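Local structure of DNA primase (Aquifex aeolicus, 2AU3) at residues Y291-G296 / V321-G326. The protein synthesises the short RNA primers on single-stranded DNA from which DNA polymerase starts during replication. Sequence-based numbering, arbitrary orientation.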
loop_
_atom_site.group_PDB
_atom_site.type_symbol
_atom_site.label_atom_id
_atom_site.label_comp_id
_atom_site.label_asym_id
_atom_site.label_seq_id
_atom_site.Cartn_x
_atom_site.Cartn_y
_atom_site.Cartn_z
ATOM N N TYR A 291 16.328 -0.773 -2.727
ATOM C CA TYR A 291 16.996 -0.736 -1.446
ATOM C C TYR A 291 16.161 -1.471 -0.402
ATOM O O TYR A 291 14.963 -1.249 -0.288
ATOM C CB TYR A 291 17.173 0.732 -1.040
ATOM C CG TYR A 291 18.190 1.427 -1.891
ATOM C CD1 TYR A 291 17.955 1.677 -3.237
ATOM C CD2 TYR A 291 19.416 1.815 -1.349
ATOM C CE1 TYR A 291 18.921 2.327 -4.024
ATOM C CE2 TYR A 291 20.350 2.453 -2.096
ATOM C CZ TYR A 291 20.119 2.695 -3.433
ATOM O OH TYR A 291 21.118 3.296 -4.169
ATOM N N ILE A 292 16.776 -2.378 0.332
ATOM C CA ILE A 292 16.016 -3.160 1.299
ATOM C C ILE A 292 16.421 -2.647 2.673
ATOM O O ILE A 292 17.615 -2.502 2.970
ATOM C CB ILE A 292 16.306 -4.672 1.202
ATOM C CG1 ILE A 292 16.293 -5.162 -0.227
ATOM C CG2 ILE A 292 15.313 -5.497 2.069
ATOM C CD1 ILE A 292 16.890 -6.547 -0.342
ATOM N N LEU A 293 15.417 -2.354 3.489
ATOM C CA LEU A 293 15.643 -1.724 4.769
ATOM C C LEU A 293 14.835 -2.413 5.812
ATOM O O LEU A 293 13.692 -2.017 6.091
ATOM C CB LEU A 293 15.246 -0.242 4.685
ATOM C CG LEU A 293 15.376 0.620 5.949
ATOM C CD1 LEU A 293 16.825 0.925 6.311
ATOM C CD2 LEU A 293 14.625 1.891 5.738
ATOM N N TYR A 294 15.397 -3.476 6.378
ATOM C CA TYR A 294 14.697 -4.260 7.364
ATOM C C TYR A 294 15.317 -3.929 8.732
ATOM O O TYR A 294 16.273 -3.156 8.811
ATOM C CB TYR A 294 14.814 -5.751 7.025
ATOM C CG TYR A 294 13.924 -6.243 5.861
ATOM C CD1 TYR A 294 13.152 -5.355 5.093
ATOM C CD2 TYR A 294 13.878 -7.598 5.539
ATOM C CE1 TYR A 294 12.355 -5.823 4.050
ATOM C CE2 TYR A 294 13.076 -8.073 4.513
ATOM C CZ TYR A 294 12.335 -7.178 3.763
ATOM O OH TYR A 294 11.561 -7.672 2.753
ATOM N N ASP A 295 14.747 -4.461 9.804
ATOM C CA ASP A 295 15.256 -4.184 11.150
ATOM C C ASP A 295 16.750 -4.509 11.306
ATOM O O ASP A 295 17.256 -5.476 10.737
ATOM C CB ASP A 295 14.449 -4.964 12.194
ATOM C CG ASP A 295 13.024 -4.483 12.314
ATOM O OD1 ASP A 295 12.725 -3.342 11.877
ATOM O OD2 ASP A 295 12.124 -5.188 12.846
ATOM N N GLY A 296 17.437 -3.722 12.127
ATOM C CA GLY A 296 18.839 -3.947 12.417
ATOM C C GLY A 296 19.019 -4.984 13.515
ATOM O O GLY A 296 19.557 -4.702 14.586
ATOM N N VAL A 321 20.370 -2.184 3.014
ATOM C CA VAL A 321 20.657 -1.038 3.857
ATOM C C VAL A 321 20.674 -1.614 5.243
ATOM O O VAL A 321 19.688 -2.211 5.675
ATOM C CB VAL A 321 19.571 0.050 3.751
ATOM C CG1 VAL A 321 19.924 1.297 4.606
ATOM C CG2 VAL A 321 19.356 0.456 2.264
ATOM N N TYR A 322 21.813 -1.456 5.901
ATOM C CA TYR A 322 22.046 -1.985 7.235
ATOM C C TYR A 322 21.850 -0.914 8.279
ATOM O O TYR A 322 22.692 -0.018 8.429
ATOM C CB TYR A 322 23.479 -2.516 7.336
ATOM C CG TYR A 322 23.738 -3.620 6.338
ATOM C CD1 TYR A 322 23.125 -4.861 6.477
ATOM C CD2 TYR A 322 24.534 -3.401 5.218
ATOM C CE1 TYR A 322 23.350 -5.901 5.526
ATOM C CE2 TYR A 322 24.760 -4.421 4.272
ATOM C CZ TYR A 322 24.161 -5.658 4.433
ATOM O OH TYR A 322 24.372 -6.656 3.489
ATOM N N LEU A 323 20.738 -1.006 8.984
ATOM C CA LEU A 323 20.540 -0.270 10.227
ATOM C C LEU A 323 21.465 -0.804 11.320
ATOM O O LEU A 323 21.743 -2.015 11.374
ATOM C CB LEU A 323 19.099 -0.414 10.677
ATOM C CG LEU A 323 18.072 0.315 9.808
ATOM C CD1 LEU A 323 16.681 -0.094 10.237
ATOM C CD2 LEU A 323 18.273 1.813 9.934
ATOM N N PRO A 324 21.913 0.076 12.212
ATOM C CA PRO A 324 22.736 -0.365 13.349
ATOM C C PRO A 324 21.950 -1.287 14.287
ATOM O O PRO A 324 20.715 -1.208 14.369
ATOM C CB PRO A 324 23.124 0.947 14.037
ATOM C CG PRO A 324 22.117 1.915 13.603
ATOM C CD PRO A 324 21.687 1.536 12.223
ATOM N N GLU A 325 22.682 -2.166 14.977
ATOM C CA GLU A 325 22.089 -3.212 15.801
ATOM C C GLU A 325 21.082 -2.639 16.731
ATOM O O GLU A 325 21.364 -1.668 17.424
ATOM C CB GLU A 325 23.155 -3.950 16.627
ATOM C CG GLU A 325 22.578 -5.073 17.475
ATOM C CD GLU A 325 22.025 -6.206 16.617
ATOM O OE1 GLU A 325 22.566 -6.442 15.523
ATOM O OE2 GLU A 325 21.051 -6.867 17.036
ATOM N N GLY A 326 19.898 -3.239 16.742
ATOM C CA GLY A 326 18.863 -2.829 17.670
ATOM C C GLY A 326 17.881 -1.779 17.192
ATOM O O GLY A 326 16.919 -1.485 17.910
HETATM O O HOH W 1 18.632 -2.996 8.073
#
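Coming off strand 317-321, Val321 donates its N-H to Ile292 O (2.8 Å, 145° at the hydrogen), nearly along the C=O axis. Its two methyls part over the neighbouring strand. CG1, anti to the backbone N (chi1 -177°), crosses obliquely to Leu293 CD1 at 3.6 Å, while CG2 reaches the edge of the Tyr291 ring, in its plane, 3.9 Å from CD2. The backbones then bow apart around Tyr294 and Tyr322, and a water bridges the gap, donating to Tyr294 O and Val321 O and accepting from Leu323 N. Leu323 CG lies 3.8 Å from Leu293 CD1, the side chains crossing at about a right angle, and its CD1 rests 3.4 Å from Tyr294 O. This is the edge of the mixed sheet of the Toprim fold: strand 317-321 is outermost, and 289-293 beside it runs into the loop carrying Asp295, predicted to bind two magnesium ions, the catalytic one with Glu251 and the second with Asp297. The chains close again where Gly296 CA comes to 3.6 Å from Leu323 O; the carbonyls of Leu323 and Pro324 occupy the place a CB would need. Glu325 bends at chi2, its carboxylate turning back near Gly296 with OE1 salt-bridged to Arg301; its CA-H also points at Gly296 O. That oxygen accepts a short bond, 2.6 Å, from Gly326 N. Gly326 has a positive phi (92°), at which a CB would jam against the preceding carbonyl O.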